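Local coordinates for protein 2,5-dihydroxypyridine 5,6-dioxygenase (Pseudomonas putida KT2440, PDB 7CUP) that catalyses the iron-dependent, dioxygenolytic ring cleavage of 2,5-dihydroxypyridine between carbons 5 and 6 to give N-formylmaleamate in aerobic nicotinate degradation, at residues 2-15 with 120-134. Numbering follows the deposited sequence.
Sequences PVSNAQLTQMFEHV and LLAVEPPEVLARMLP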
ATOM      1  N   PRO A   2       4.302  15.604 -15.907  1.00 28.30           N
ATOM      2  CA  PRO A   2       4.219  14.117 -15.838  1.00 25.46           C
ATOM      3  C   PRO A   2       2.940  13.510 -16.461  1.00 23.78           C
ATOM      4  O   PRO A   2       1.990  14.243 -16.754  1.00 22.88           O
ATOM      5  CB  PRO A   2       4.271  13.782 -14.330  1.00 25.91           C
ATOM      6  CG  PRO A   2       4.977  14.959 -13.726  1.00 26.34           C
ATOM      7  CD  PRO A   2       4.466  16.133 -14.541  1.00 26.70           C
ATOM      8  N   VAL A   3       2.919  12.187 -16.610  1.00 22.24           N
ATOM      9  CA  VAL A   3       1.835  11.450 -17.333  1.00 22.36           C
ATOM     10  C   VAL A   3       0.819  10.920 -16.322  1.00 20.21           C
ATOM     11  O   VAL A   3       1.204  10.087 -15.477  1.00 20.25           O
ATOM     12  CB  VAL A   3       2.397  10.312 -18.215  1.00 22.13           C
ATOM     13  CG1 VAL A   3       1.304   9.496 -18.873  1.00 23.14           C
ATOM     14  CG2 VAL A   3       3.342  10.824 -19.283  1.00 23.56           C
ATOM     15  N   SER A   4      -0.446  11.335 -16.445  1.00 19.72           N
ATOM     16  CA  SER A   4      -1.588  10.830 -15.646  1.00 20.10           C
ATOM     17  C   SER A   4      -1.890   9.369 -15.993  1.00 21.93           C
ATOM     18  O   SER A   4      -1.483   8.931 -17.076  1.00 21.06           O
ATOM     19  CB  SER A   4      -2.831  11.679 -15.849  1.00 20.58           C
ATOM     20  OG  SER A   4      -3.439  11.368 -17.093  1.00 21.47           O
ATOM     21  N   ASN A   5      -2.635   8.658 -15.136  1.00 24.93           N
ATOM     22  CA  ASN A   5      -3.078   7.242 -15.366  1.00 26.36           C
ATOM     23  C   ASN A   5      -3.990   7.155 -16.602  1.00 26.27           C
ATOM     24  O   ASN A   5      -3.789   6.238 -17.405  1.00 25.99           O
ATOM     25  CB  ASN A   5      -3.813   6.634 -14.171  1.00 31.01           C
ATOM     26  CG  ASN A   5      -2.932   6.374 -12.958  1.00 33.20           C
ATOM     27  OD1 ASN A   5      -1.744   6.679 -12.937  1.00 36.86           O
ATOM     28  ND2 ASN A   5      -3.511   5.778 -11.934  1.00 33.50           N
ATOM     29  N   ALA A   6      -4.913   8.097 -16.772  1.00 24.72           N
ATOM     30  CA  ALA A   6      -5.780   8.219 -17.966  1.00 24.62           C
ATOM     31  C   ALA A   6      -4.932   8.381 -19.225  1.00 23.03           C
ATOM     32  O   ALA A   6      -5.185   7.636 -20.189  1.00 22.80           O
ATOM     33  CB  ALA A   6      -6.757   9.376 -17.836  1.00 23.94           C
ATOM     34  N   GLN A   7      -3.997   9.324 -19.249  1.00 23.10           N
ATOM     35  CA  GLN A   7      -3.154   9.554 -20.449  1.00 24.75           C
ATOM     36  C   GLN A   7      -2.310   8.304 -20.733  1.00 22.50           C
ATOM     37  O   GLN A   7      -2.184   7.978 -21.914  1.00 19.37           O
ATOM     38  CB  GLN A   7      -2.268  10.794 -20.343  1.00 28.18           C
ATOM     39  CG  GLN A   7      -1.509  11.082 -21.636  1.00 34.99           C
ATOM     40  CD  GLN A   7      -0.754  12.390 -21.594  1.00 38.62           C
ATOM     41  OE1 GLN A   7      -1.243  13.394 -21.074  1.00 49.55           O
ATOM     42  NE2 GLN A   7       0.460  12.376 -22.128  1.00 45.93           N
ATOM     43  N   LEU A   8      -1.760   7.638 -19.710  1.00 20.69           N
ATOM     44  CA  LEU A   8      -0.962   6.393 -19.901  1.00 21.62           C
ATOM     45  C   LEU A   8      -1.823   5.285 -20.551  1.00 21.32           C
ATOM     46  O   LEU A   8      -1.330   4.611 -21.471  1.00 19.37           O
ATOM     47  CB  LEU A   8      -0.376   5.949 -18.562  1.00 21.54           C
ATOM     48  CG  LEU A   8       0.687   4.855 -18.635  1.00 21.67           C
ATOM     49  CD1 LEU A   8       1.826   5.237 -19.544  1.00 22.56           C
ATOM     50  CD2 LEU A   8       1.212   4.559 -17.254  1.00 22.59           C
ATOM     51  N   THR A   9      -3.063   5.106 -20.105  1.00 20.96           N
ATOM     52  CA  THR A   9      -4.005   4.133 -20.693  1.00 21.41           C
ATOM     53  C   THR A   9      -4.236   4.504 -22.158  1.00 21.12           C
ATOM     54  O   THR A   9      -4.153   3.618 -23.003  1.00 22.09           O
ATOM     55  CB  THR A   9      -5.308   4.116 -19.894  1.00 21.45           C
ATOM     56  OG1 THR A   9      -4.918   3.633 -18.621  1.00 22.56           O
ATOM     57  CG2 THR A   9      -6.369   3.228 -20.491  1.00 24.23           C
ATOM     58  N   GLN A  10      -4.493   5.770 -22.469  1.00 22.49           N
ATOM     59  CA  GLN A  10      -4.726   6.203 -23.890  1.00 28.40           C
ATOM     60  C   GLN A  10      -3.497   5.918 -24.747  1.00 25.46           C
ATOM     61  O   GLN A  10      -3.677   5.514 -25.922  1.00 21.99           O
ATOM     62  CB  GLN A  10      -5.041   7.685 -24.050  1.00 33.13           C
ATOM     63  CG  GLN A  10      -6.512   7.979 -23.873  1.00 45.51           C
ATOM     64  CD  GLN A  10      -6.733   9.461 -23.729  1.00 58.42           C
ATOM     65  OE1 GLN A  10      -6.057  10.258 -24.386  1.00 65.34           O
ATOM     66  NE2 GLN A  10      -7.662   9.826 -22.853  1.00 66.07           N
ATOM     67  N   MET A  11      -2.306   6.141 -24.201  1.00 21.76           N
ATOM     68  CA  MET A  11      -1.051   5.846 -24.938  1.00 22.12           C
ATOM     69  C   MET A  11      -1.035   4.348 -25.245  1.00 20.23           C
ATOM     70  O   MET A  11      -0.685   3.989 -26.392  1.00 16.88           O
ATOM     71  CB  MET A  11       0.204   6.245 -24.158  1.00 23.28           C
ATOM     72  CG  MET A  11       0.448   7.771 -24.139  1.00 27.78           C
ATOM     73  SD  MET A  11       1.405   8.324 -22.717  1.00 28.87           S
ATOM     74  CE  MET A  11       2.874   7.327 -22.901  1.00 30.35           C
ATOM     75  N   PHE A  12      -1.352   3.498 -24.264  1.00 18.86           N
ATOM     76  CA  PHE A  12      -1.293   2.030 -24.473  1.00 19.40           C
ATOM     77  C   PHE A  12      -2.379   1.612 -25.475  1.00 21.63           C
ATOM     78  O   PHE A  12      -2.130   0.702 -26.310  1.00 18.91           O
ATOM     79  CB  PHE A  12      -1.370   1.233 -23.172  1.00 20.70           C
ATOM     80  CG  PHE A  12      -0.016   0.870 -22.610  1.00 21.42           C
ATOM     81  CD1 PHE A  12       0.689   1.757 -21.808  1.00 20.01           C
ATOM     82  CD2 PHE A  12       0.579  -0.344 -22.923  1.00 22.85           C
ATOM     83  CE1 PHE A  12       1.936   1.414 -21.304  1.00 21.59           C
ATOM     84  CE2 PHE A  12       1.831  -0.680 -22.426  1.00 20.87           C
ATOM     85  CZ  PHE A  12       2.500   0.195 -21.603  1.00 21.97           C
ATOM     86  N   GLU A  13      -3.542   2.259 -25.472  1.00 23.50           N
ATOM     87  CA  GLU A  13      -4.554   1.985 -26.528  1.00 23.89           C
ATOM     88  C   GLU A  13      -3.945   2.287 -27.901  1.00 24.24           C
ATOM     89  O   GLU A  13      -4.119   1.450 -28.807  1.00 22.17           O
ATOM     90  CB  GLU A  13      -5.834   2.792 -26.348  1.00 26.30           C
ATOM     91  CG  GLU A  13      -6.577   2.373 -25.116  1.00 29.66           C
ATOM     92  CD  GLU A  13      -7.764   3.258 -24.804  1.00 35.35           C
ATOM     93  OE1 GLU A  13      -8.706   3.247 -25.627  1.00 34.13           O
ATOM     94  OE2 GLU A  13      -7.754   3.910 -23.716  1.00 39.65           O
ATOM     95  N   HIS A  14      -3.289   3.438 -28.065  1.00 22.47           N
ATOM     96  CA  HIS A  14      -2.660   3.848 -29.351  1.00 23.74           C
ATOM     97  C   HIS A  14      -1.643   2.794 -29.815  1.00 23.66           C
ATOM     98  O   HIS A  14      -1.761   2.285 -30.959  1.00 26.49           O
ATOM     99  CB  HIS A  14      -2.046   5.246 -29.234  1.00 25.83           C
ATOM    100  CG  HIS A  14      -1.178   5.601 -30.396  1.00 29.42           C
ATOM    101  ND1 HIS A  14      -1.693   6.114 -31.564  1.00 30.17           N
ATOM    102  CD2 HIS A  14       0.160   5.560 -30.559  1.00 33.39           C
ATOM    103  CE1 HIS A  14      -0.716   6.350 -32.412  1.00 33.14           C
ATOM    104  NE2 HIS A  14       0.437   6.022 -31.817  1.00 33.16           N
ATOM    105  N   VAL A  15      -0.721   2.398 -28.943  1.00 22.05           N
ATOM    106  CA  VAL A  15       0.394   1.477 -29.304  1.00 22.22           C
ATOM    107  C   VAL A  15      -0.162   0.056 -29.504  1.00 21.69           C
ATOM    108  O   VAL A  15       0.325  -0.609 -30.413  1.00 21.30           O
ATOM    109  CB  VAL A  15       1.537   1.571 -28.271  1.00 23.00           C
ATOM    110  CG1 VAL A  15       2.663   0.590 -28.585  1.00 21.31           C
ATOM    111  CG2 VAL A  15       2.068   3.012 -28.210  1.00 22.67           C
ATOM    112  N   LEU A 120       5.902  -6.858 -27.347  1.00 19.24           N
ATOM    113  CA  LEU A 120       6.209  -5.410 -27.189  1.00 19.80           C
ATOM    114  C   LEU A 120       6.873  -5.190 -25.826  1.00 18.71           C
ATOM    115  O   LEU A 120       6.240  -5.441 -24.821  1.00 16.26           O
ATOM    116  CB  LEU A 120       4.923  -4.592 -27.297  1.00 21.19           C
ATOM    117  CG  LEU A 120       5.134  -3.082 -27.207  1.00 24.00           C
ATOM    118  CD1 LEU A 120       6.005  -2.590 -28.349  1.00 27.30           C
ATOM    119  CD2 LEU A 120       3.810  -2.361 -27.200  1.00 26.56           C
ATOM    120  N   LEU A 121       8.126  -4.750 -25.810  1.00 20.47           N
ATOM    121  CA  LEU A 121       8.833  -4.366 -24.566  1.00 19.37           C
ATOM    122  C   LEU A 121       8.415  -2.935 -24.218  1.00 19.83           C
ATOM    123  O   LEU A 121       8.326  -2.096 -25.142  1.00 19.65           O
ATOM    124  CB  LEU A 121      10.342  -4.500 -24.760  1.00 19.63           C
ATOM    125  CG  LEU A 121      11.163  -4.043 -23.561  1.00 19.32           C
ATOM    126  CD1 LEU A 121      10.934  -4.942 -22.361  1.00 19.23           C
ATOM    127  CD2 LEU A 121      12.639  -3.956 -23.911  1.00 19.65           C
ATOM    128  N   ALA A 122       8.079  -2.677 -22.945  1.00 19.21           N
ATOM    129  CA  ALA A 122       7.610  -1.355 -22.455  1.00 20.65           C
ATOM    130  C   ALA A 122       8.057  -1.209 -20.995  1.00 20.50           C
ATOM    131  O   ALA A 122       7.323  -1.686 -20.122  1.00 18.74           O
ATOM    132  CB  ALA A 122       6.099  -1.211 -22.587  1.00 20.14           C
ATOM    133  N   VAL A 123       9.241  -0.630 -20.762  1.00 18.92           N
ATOM    134  CA  VAL A 123       9.838  -0.603 -19.399  1.00 18.86           C
ATOM    135  C   VAL A 123      10.302   0.814 -19.057  1.00 19.96           C
ATOM    136  O   VAL A 123      10.488   1.080 -17.841  1.00 18.06           O
ATOM    137  CB  VAL A 123      10.970  -1.630 -19.254  1.00 17.64           C
ATOM    138  CG1 VAL A 123      10.406  -3.029 -19.156  1.00 17.79           C
ATOM    139  CG2 VAL A 123      12.021  -1.521 -20.355  1.00 17.95           C
ATOM    140  N   GLU A 124      10.455   1.681 -20.060  1.00 19.53           N
ATOM    141  CA  GLU A 124      10.919   3.065 -19.812  1.00 21.02           C
ATOM    142  C   GLU A 124       9.805   3.794 -19.081  1.00 20.19           C
ATOM    143  O   GLU A 124       8.631   3.418 -19.162  1.00 19.33           O
ATOM    144  CB  GLU A 124      11.306   3.809 -21.094  1.00 22.17           C
ATOM    145  CG  GLU A 124      12.557   3.295 -21.765  1.00 25.90           C
ATOM    146  CD  GLU A 124      13.867   3.418 -21.007  1.00 29.65           C
ATOM    147  OE1 GLU A 124      14.664   4.276 -21.391  1.00 32.93           O
ATOM    148  OE2 GLU A 124      14.132   2.559 -20.120  1.00 33.58           O
ATOM    149  N   PRO A 125      10.156   4.861 -18.330  1.00 21.44           N
ATOM    150  CA  PRO A 125       9.161   5.654 -17.607  1.00 20.77           C
ATOM    151  C   PRO A 125       8.074   6.242 -18.512  1.00 20.02           C
ATOM    152  O   PRO A 125       8.324   6.593 -19.668  1.00 18.89           O
ATOM    153  CB  PRO A 125       9.984   6.804 -16.985  1.00 21.96           C
ATOM    154  CG  PRO A 125      11.435   6.381 -17.048  1.00 22.18           C
ATOM    155  CD  PRO A 125      11.526   5.376 -18.175  1.00 21.17           C
ATOM    156  N   PRO A 126       6.833   6.399 -18.015  1.00 20.68           N
ATOM    157  CA  PRO A 126       5.728   6.922 -18.827  1.00 20.43           C
ATOM    158  C   PRO A 126       6.054   8.213 -19.590  1.00 20.09           C
ATOM    159  O   PRO A 126       5.623   8.351 -20.720  1.00 21.47           O
ATOM    160  CB  PRO A 126       4.628   7.204 -17.789  1.00 20.84           C
ATOM    161  CG  PRO A 126       4.904   6.206 -16.674  1.00 22.88           C
ATOM    162  CD  PRO A 126       6.407   6.018 -16.655  1.00 22.43           C
ATOM    163  N   GLU A 127       6.818   9.134 -18.988  1.00 19.71           N
ATOM    164  CA  GLU A 127       7.137  10.424 -19.646  1.00 20.34           C
ATOM    165  C   GLU A 127       7.987  10.162 -20.912  1.00 21.84           C
ATOM    166  O   GLU A 127       7.860  10.913 -21.908  1.00 21.22           O
ATOM    167  CB  GLU A 127       7.818  11.390 -18.670  1.00 20.98           C
ATOM    168  CG  GLU A 127       6.928  11.818 -17.501  1.00 22.77           C
ATOM    169  CD  GLU A 127       6.481  10.737 -16.518  1.00 24.22           C
ATOM    170  OE1 GLU A 127       7.248   9.739 -16.344  1.00 21.58           O
ATOM    171  OE2 GLU A 127       5.348  10.879 -15.933  1.00 20.52           O
ATOM    172  N   VAL A 128       8.885   9.190 -20.859  1.00 20.34           N
ATOM    173  CA  VAL A 128       9.766   8.821 -21.996  1.00 20.68           C
ATOM    174  C   VAL A 128       8.878   8.133 -23.031  1.00 22.30           C
ATOM    175  O   VAL A 128       9.048   8.418 -24.240  1.00 21.86           O
ATOM    176  CB  VAL A 128      10.903   7.908 -21.512  1.00 20.03           C
ATOM    177  CG1 VAL A 128      11.720   7.316 -22.667  1.00 20.27           C
ATOM    178  CG2 VAL A 128      11.793   8.650 -20.535  1.00 19.16           C
ATOM    179  N   LEU A 129       7.973   7.270 -22.566  1.00 20.98           N
ATOM    180  CA  LEU A 129       7.013   6.584 -23.454  1.00 21.77           C
ATOM    181  C   LEU A 129       6.186   7.634 -24.218  1.00 23.29           C
ATOM    182  O   LEU A 129       5.888   7.379 -25.407  1.00 20.63           O
ATOM    183  CB  LEU A 129       6.107   5.643 -22.659  1.00 23.00           C
ATOM    184  CG  LEU A 129       6.738   4.403 -22.024  1.00 21.86           C
ATOM    185  CD1 LEU A 129       5.653   3.550 -21.420  1.00 21.65           C
ATOM    186  CD2 LEU A 129       7.539   3.595 -23.027  1.00 23.92           C
ATOM    187  N   ALA A 130       5.805   8.754 -23.585  1.00 23.53           N
ATOM    188  CA  ALA A 130       4.971   9.813 -24.220  1.00 22.84           C
ATOM    189  C   ALA A 130       5.804  10.591 -25.230  1.00 23.53           C
ATOM    190  O   ALA A 130       5.299  10.855 -26.341  1.00 27.13           O
ATOM    191  CB  ALA A 130       4.356  10.746 -23.208  1.00 25.07           C
ATOM    192  N   ARG A 131       7.051  10.902 -24.891  1.00 21.97           N
ATOM    193  CA  ARG A 131       7.910  11.756 -25.747  1.00 22.99           C
ATOM    194  C   ARG A 131       8.269  11.005 -27.039  1.00 21.72           C
ATOM    195  O   ARG A 131       8.427  11.676 -28.044  1.00 19.93           O
ATOM    196  CB  ARG A 131       9.165  12.184 -24.979  1.00 23.45           C
ATOM    197  CG  ARG A 131      10.108  13.090 -25.762  1.00 24.02           C
ATOM    198  CD  ARG A 131      11.132  13.775 -24.873  1.00 22.44           C
ATOM    199  NE  ARG A 131      11.825  12.916 -23.903  1.00 20.52           N
ATOM    200  CZ  ARG A 131      12.873  12.157 -24.171  1.00 21.26           C
ATOM    201  NH1 ARG A 131      13.328  12.051 -25.411  1.00 22.03           N
ATOM    202  NH2 ARG A 131      13.434  11.459 -23.205  1.00 20.90           N
ATOM    203  N   MET A 132       8.461   9.673 -27.000  1.00 20.72           N
ATOM    204  CA  MET A 132       8.732   8.865 -28.216  1.00 21.58           C
ATOM    205  C   MET A 132       7.549   7.914 -28.500  1.00 20.63           C
ATOM    206  O   MET A 132       7.774   6.786 -28.890  1.00 22.35           O
ATOM    207  CB  MET A 132      10.065   8.124 -28.080  1.00 22.40           C
ATOM    208  CG  MET A 132      11.204   9.083 -28.034  1.00 22.89           C
ATOM    209  SD  MET A 132      12.780   8.342 -27.715  1.00 25.43           S
ATOM    210  CE  MET A 132      12.773   8.229 -25.920  1.00 26.20           C
ATOM    211  N   LEU A 133       6.323   8.380 -28.322  1.00 20.49           N
ATOM    212  CA  LEU A 133       5.103   7.597 -28.666  1.00 23.69           C
ATOM    213  C   LEU A 133       5.188   7.182 -30.134  1.00 24.72           C
ATOM    214  O   LEU A 133       5.408   8.024 -31.007  1.00 22.29           O
ATOM    215  CB  LEU A 133       3.877   8.472 -28.439  1.00 22.80           C
ATOM    216  CG  LEU A 133       2.547   7.752 -28.599  1.00 24.79           C
ATOM    217  CD1 LEU A 133       2.332   6.767 -27.462  1.00 25.85           C
ATOM    218  CD2 LEU A 133       1.426   8.772 -28.673  1.00 27.23           C
ATOM    219  N   PRO A 134       5.113   5.874 -30.436  1.00 23.90           N
ATOM    220  CA  PRO A 134       5.363   5.401 -31.798  1.00 25.95           C
ATOM    221  C   PRO A 134       4.357   5.900 -32.859  1.00 25.30           C
ATOM    222  O   PRO A 134       3.196   6.157 -32.544  1.00 23.57           O
ATOM    223  CB  PRO A 134       5.330   3.874 -31.660  1.00 25.66           C
ATOM    224  CG  PRO A 134       5.612   3.619 -30.204  1.00 26.59           C
ATOM    225  CD  PRO A 134       4.984   4.777 -29.468  1.00 25.11           C
TER
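Met11 reaches from the N-terminal helix onto the short helix 126-131, and its chain can be followed outward atom by atom. CB and CG lie against one methyl of Leu133, CG being 3.9 Å from Leu133 CD1. SD comes next, 3.8 Å from the methyl CB of Ala130. A bend at the last torsion (chi3 57°) then turns CE onto the helix backbone, 3.3 Å from Ala130 N and also against Leu129 CB. Since Ala130 N already donates to Pro126 O within its helix, the methyl packs on a satisfied amide.

A hydrogen bond marks either end of this apolar strip. At the start of the chain, Val3 N donates to Glu127 OE2 in a nearly straight bond of 2.8 Å, meeting the oxygen on its anti side, somewhat out of the carboxylate plane. Glu127 doubles back at chi2 (64°), which carries the carboxylate to Val3 and lays OE2 beside Pro2 CA. With an alanine in place of Glu127, Val3 N would probably lose this acceptor and the N-terminal arm would be freer to move. Next to this bond, Val3 CB and Leu8 CD1 both pack on Pro126 CB. At the far end, His14 NE2 donates to Pro134 O at 2.9 Å, with the oxygen in the imidazole plane, while CD2 of the ring rests on Leu133 CG. Val15 separates its two methyls: CG2 packs on Pro134 CD, and CG1 fits tightly against Leu120 CD2, 3.5 Å away.

The axes of segments 5-15 and 126-131 come within 10.8 Å, their N-to-C directions 47° apart. Away from the iron site, this plain packing joins helix 5-18 to the turn and helix that follow strand 118-121 of the parallel sheet. The Phe12 ring reaches Ala122 through CZ and also meets Val98 of strand 96-99, Trp190 and helix 37-49.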